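Local coordinates for protein ribonuclease H (Uncultured organism, PDB 3U3G) that hydrolyses the RNA strand of RNA/DNA hybrids, as an RNase H1 recovered from compost, at residues G20-T26 against R126-V131; V72-S78 against L114-P120. All blocks are in the same frame, centred on the assembly; numbering follows the deposited sequence.

Contact 1: residues G20-T26 against R126-V131; sequences GIGVVIT and RADELV
Arg126 NH2, whose guanidinium lies with one face against Val24, is gripped from strand 32-41 by two groups, a salt bridge to Glu35 OE2 and a hydrogen bond to Thr32 OG1. Val24 CG1 stands over the centre of that guanidinium, 3.6 Å from Arg126 CZ. A bend in the arginine chain at chi3 (69°) turns the flat group across the valine, and the two side chains cross at about a right angle. The other methyl, Val24 CG2, faces the helix body and meets Leu130 CD1 at 3.7 Å. That leucine methyl also touches the strand backbone, 3.4 Å from Val23 O.

Further back along strand 20-26 the helix comes down on bare backbone. Val131 straddles it: CG1 reaches Gly20 O, while CG2 packs 3.5 Å from Gly22 N. A CB on Gly22 would sit 2.3 Å from Ala127 O, so the missing side chain is what lets the axes close to 6.1 Å, at 144° between their directions. Leu130 O is tied to Ser37 OG of strand 32-41, and Ile21 and Val23 turn the opposite way, onto helix 45-60. The helix is thus seated by close apolar packing on glycine backbone and anchored at one end by a charged group, whose methyl-backed plane is held by its partners on the next strand.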
# COMPACT_ATOMS: atom_id res chain seq x y z
N GLY A 20 8.98 0.40 7.74
CA GLY A 20 7.61 0.19 8.19
C GLY A 20 6.64 0.34 7.05
O GLY A 20 6.93 0.98 6.04
N ILE A 21 5.43 -0.19 7.26
CA ILE A 21 4.34 -0.03 6.30
C ILE A 21 3.09 0.46 7.02
O ILE A 21 2.93 0.21 8.23
CB ILE A 21 4.05 -1.33 5.53
CG1 ILE A 21 3.64 -2.46 6.49
CG2 ILE A 21 5.27 -1.70 4.67
CD1 ILE A 21 3.27 -3.73 5.80
N GLY A 22 2.24 1.15 6.28
CA GLY A 22 0.97 1.65 6.80
C GLY A 22 -0.12 1.49 5.76
O GLY A 22 0.11 1.73 4.57
N VAL A 23 -1.25 0.95 6.18
CA VAL A 23 -2.42 0.79 5.33
C VAL A 23 -3.63 1.32 6.09
O VAL A 23 -3.85 0.96 7.26
CB VAL A 23 -2.67 -0.70 5.00
CG1 VAL A 23 -3.89 -0.85 4.10
CG2 VAL A 23 -1.41 -1.36 4.38
N VAL A 24 -4.41 2.18 5.44
CA VAL A 24 -5.69 2.62 5.98
C VAL A 24 -6.76 2.20 4.98
O VAL A 24 -6.62 2.41 3.77
CB VAL A 24 -5.75 4.16 6.13
CG1 VAL A 24 -7.11 4.60 6.65
CG2 VAL A 24 -4.61 4.66 7.01
N ILE A 25 -7.82 1.59 5.48
CA ILE A 25 -8.93 1.18 4.63
C ILE A 25 -10.21 1.80 5.14
O ILE A 25 -10.50 1.74 6.34
CB ILE A 25 -9.10 -0.35 4.59
CG1 ILE A 25 -7.74 -1.02 4.35
CG2 ILE A 25 -10.15 -0.75 3.54
CD1 ILE A 25 -7.82 -2.53 4.13
N THR A 26 -10.91 2.50 4.25
CA THR A 26 -12.19 3.13 4.60
C THR A 26 -13.30 2.66 3.68
O THR A 26 -13.06 2.15 2.58
CB THR A 26 -12.13 4.69 4.57
OG1 THR A 26 -12.25 5.16 3.22
CG2 THR A 26 -10.84 5.21 5.20
N ARG A 126 -2.26 9.88 7.42
CA ARG A 126 -2.56 8.79 8.33
C ARG A 126 -1.65 7.57 8.09
O ARG A 126 -1.05 7.03 9.03
CB ARG A 126 -4.03 8.36 8.21
CG ARG A 126 -5.02 9.28 8.89
CD ARG A 126 -6.44 8.82 8.61
NE ARG A 126 -6.77 7.56 9.27
CZ ARG A 126 -7.96 6.97 9.17
NH1 ARG A 126 -8.84 7.41 8.28
NH2 ARG A 126 -8.22 5.87 9.87
N ALA A 127 -1.56 7.15 6.84
CA ALA A 127 -0.69 6.02 6.50
C ALA A 127 0.76 6.32 6.86
O ALA A 127 1.48 5.43 7.30
CB ALA A 127 -0.83 5.66 5.03
N ASP A 128 1.21 7.54 6.60
CA ASP A 128 2.55 7.93 7.04
C ASP A 128 2.75 7.80 8.55
O ASP A 128 3.80 7.34 9.01
CB ASP A 128 2.88 9.36 6.57
CG ASP A 128 4.21 9.86 7.10
OD1 ASP A 128 5.25 9.53 6.50
OD2 ASP A 128 4.23 10.50 8.17
N GLU A 129 1.75 8.22 9.33
CA GLU A 129 1.81 8.07 10.78
C GLU A 129 1.95 6.61 11.17
O GLU A 129 2.72 6.26 12.07
CB GLU A 129 0.58 8.69 11.45
CG GLU A 129 0.28 10.13 11.05
CD GLU A 129 -1.11 10.60 11.50
OE1 GLU A 129 -1.79 9.87 12.26
OE2 GLU A 129 -1.53 11.69 11.07
N LEU A 130 1.24 5.74 10.45
CA LEU A 130 1.26 4.32 10.78
C LEU A 130 2.65 3.73 10.53
O LEU A 130 3.13 2.91 11.31
CB LEU A 130 0.20 3.58 9.95
CG LEU A 130 -1.25 3.91 10.29
CD1 LEU A 130 -2.19 3.13 9.36
CD2 LEU A 130 -1.54 3.57 11.74
N VAL A 131 3.28 4.13 9.44
CA VAL A 131 4.66 3.72 9.16
C VAL A 131 5.56 4.10 10.34
O VAL A 131 6.32 3.29 10.85
CB VAL A 131 5.19 4.41 7.87
CG1 VAL A 131 6.70 4.21 7.72
CG2 VAL A 131 4.46 3.87 6.64

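Contact 2: residues V72-S78 against L114-P120; sequences VEVRMDS and LVFVHIP
Val72-Met76 and Val115-His118 run side by side as parallel strands, their axes 4.6 Å apart and 29° from aligned. Five backbone bonds alternate between them, from Val115 N to Val72 O through to Ile119 N, which reaches Met76 O at 2.9 Å from above the carbonyl plane. Where the strands end, Asp77 CA still makes a CH-O contact with Ile119 O. On one face Glu73 sets out with CG anti to the backbone N (chi1 174°) and extends over Val117, whose CG2 lies 3.5 Å from Glu73 CD. The carboxylate sits at the edge of the Arg75 guanidinium, in its plane: Arg75 NE gives a 2.7 Å salt-bridging bond to the anti side of Glu73 OE2, with a weak second bond from NH2. An alanine here would take away the carboxylate, and the Arg75 guanidinium would probably be freer to turn, with Val117 CG2 less covered. Arg75 CB rests on Ile119 CD1. On the other face Val74 CB lies 4.0 Å from Phe116 CD1. Met76 SD adds a Met-aromatic contact, all near Leu53. One pairing therefore presents two chemistries: a largely apolar face, of Val74, Phe116 and Met76, toward helix 45-60, and a charged face where a salt bridge lies across valine.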
# COMPACT_ATOMS: atom_id res chain seq x y z
N VAL A 72 -12.85 -1.20 -5.57
CA VAL A 72 -11.69 -0.96 -4.71
C VAL A 72 -10.76 0.07 -5.36
O VAL A 72 -10.40 -0.06 -6.53
CB VAL A 72 -10.90 -2.27 -4.46
CG1 VAL A 72 -9.75 -2.02 -3.51
CG2 VAL A 72 -11.82 -3.35 -3.90
N GLU A 73 -10.29 1.01 -4.56
CA GLU A 73 -9.39 2.05 -5.04
C GLU A 73 -8.23 2.15 -4.06
O GLU A 73 -8.44 2.17 -2.85
CB GLU A 73 -10.16 3.38 -5.10
CG GLU A 73 -9.36 4.61 -5.45
CD GLU A 73 -10.26 5.80 -5.69
OE1 GLU A 73 -11.14 5.72 -6.57
OE2 GLU A 73 -10.01 6.86 -5.10
N VAL A 74 -7.01 2.25 -4.60
CA VAL A 74 -5.81 2.44 -3.79
C VAL A 74 -5.23 3.82 -4.06
O VAL A 74 -5.02 4.18 -5.23
CB VAL A 74 -4.73 1.39 -4.12
CG1 VAL A 74 -3.42 1.75 -3.41
CG2 VAL A 74 -5.19 0.01 -3.70
N ARG A 75 -5.14 4.62 -3.01
CA ARG A 75 -4.60 5.98 -3.06
C ARG A 75 -3.19 6.03 -2.51
O ARG A 75 -2.91 5.49 -1.44
CB ARG A 75 -5.51 6.93 -2.27
CG ARG A 75 -6.90 7.00 -2.88
CD ARG A 75 -7.87 7.84 -2.06
NE ARG A 75 -9.17 7.88 -2.73
CZ ARG A 75 -10.22 8.56 -2.28
NH1 ARG A 75 -10.13 9.25 -1.16
NH2 ARG A 75 -11.39 8.46 -2.92
N MET A 76 -2.28 6.61 -3.28
CA MET A 76 -0.88 6.70 -2.88
C MET A 76 -0.40 8.11 -3.16
O MET A 76 -0.77 8.71 -4.16
CB MET A 76 -0.05 5.75 -3.74
CG MET A 76 -0.49 4.30 -3.66
SD MET A 76 0.48 3.23 -4.73
CE MET A 76 1.64 2.52 -3.57
N ASP A 77 0.53 8.59 -2.34
CA ASP A 77 1.09 9.91 -2.58
C ASP A 77 2.38 9.91 -3.41
O ASP A 77 2.89 10.98 -3.75
CB ASP A 77 1.22 10.73 -1.29
CG ASP A 77 2.29 10.19 -0.33
OD1 ASP A 77 2.28 8.97 -0.09
OD2 ASP A 77 2.83 11.00 0.45
N SER A 78 2.70 8.77 -4.00
CA SER A 78 3.81 8.69 -4.94
C SER A 78 3.26 8.59 -6.36
O SER A 78 2.71 7.56 -6.75
CB SER A 78 4.67 7.46 -4.65
OG SER A 78 5.58 7.22 -5.72
N LEU A 114 -9.42 -3.31 -9.32
CA LEU A 114 -8.69 -2.33 -8.51
C LEU A 114 -8.22 -1.17 -9.37
O LEU A 114 -7.62 -1.40 -10.42
CB LEU A 114 -7.47 -3.00 -7.86
CG LEU A 114 -6.59 -2.11 -6.99
CD1 LEU A 114 -7.39 -1.64 -5.78
CD2 LEU A 114 -5.34 -2.86 -6.56
N VAL A 115 -8.39 0.05 -8.88
CA VAL A 115 -7.80 1.23 -9.51
C VAL A 115 -6.86 1.95 -8.58
O VAL A 115 -6.96 1.83 -7.36
CB VAL A 115 -8.84 2.20 -10.06
CG1 VAL A 115 -9.68 1.54 -11.14
CG2 VAL A 115 -9.71 2.73 -8.96
N PHE A 116 -5.85 2.59 -9.16
CA PHE A 116 -4.87 3.38 -8.43
C PHE A 116 -5.10 4.87 -8.66
O PHE A 116 -5.42 5.30 -9.78
CB PHE A 116 -3.46 3.02 -8.88
CG PHE A 116 -3.04 1.62 -8.53
CD1 PHE A 116 -2.33 1.37 -7.36
CD2 PHE A 116 -3.25 0.57 -9.42
CE1 PHE A 116 -1.96 0.08 -7.02
CE2 PHE A 116 -2.89 -0.73 -9.06
CZ PHE A 116 -2.25 -0.96 -7.87
N VAL A 117 -4.91 5.66 -7.60
CA VAL A 117 -5.12 7.10 -7.66
C VAL A 117 -3.99 7.82 -6.95
O VAL A 117 -3.65 7.49 -5.82
CB VAL A 117 -6.45 7.50 -6.98
CG1 VAL A 117 -6.58 9.01 -6.89
CG2 VAL A 117 -7.63 6.91 -7.74
N HIS A 118 -3.37 8.78 -7.64
CA HIS A 118 -2.32 9.60 -7.05
C HIS A 118 -2.94 10.75 -6.27
O HIS A 118 -3.79 11.46 -6.79
CB HIS A 118 -1.39 10.14 -8.14
CG HIS A 118 -0.54 11.29 -7.71
ND1 HIS A 118 0.30 11.24 -6.62
CD2 HIS A 118 -0.27 12.46 -8.33
CE1 HIS A 118 0.91 12.40 -6.48
NE2 HIS A 118 0.63 13.14 -7.54
N ILE A 119 -2.66 10.81 -4.97
CA ILE A 119 -3.14 11.90 -4.11
C ILE A 119 -1.94 12.72 -3.60
O ILE A 119 -0.83 12.21 -3.51
CB ILE A 119 -3.95 11.33 -2.91
CG1 ILE A 119 -3.09 10.34 -2.11
CG2 ILE A 119 -5.20 10.65 -3.42
CD1 ILE A 119 -3.71 9.92 -0.77
N PRO A 120 -2.18 13.96 -3.16
CA PRO A 120 -1.16 14.78 -2.50
C PRO A 120 -0.66 14.18 -1.18
O PRO A 120 -1.41 13.50 -0.48
CB PRO A 120 -1.90 16.10 -2.21
CG PRO A 120 -3.05 16.12 -3.15
CD PRO A 120 -3.44 14.69 -3.38

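How the contacts relate
The two contacts work on one mixed sheet of order 3-2-1-4-5, the RNase H-like fold. Contact 2 closes the parallel beta-alpha-beta unit from strand 71-76 to the outermost strand 115-118, and after a short loop the chain enters helix 125-139, which contact 1 lays on strand 17-26. Along the chain contact 2 is nested within the loop closed by contact 1. Their centres are 13 Å apart and their nearest atoms about 6 Å, without touching. Between them strand 3-12 is the common neighbour: Asp128 touches its Asp9, and Met76 of contact 2 its Thr8. Asp77 OD2 and Asp128 OD1 lie 6.7 Å apart, consistent with the acidic cluster that binds metal ions in RNases H.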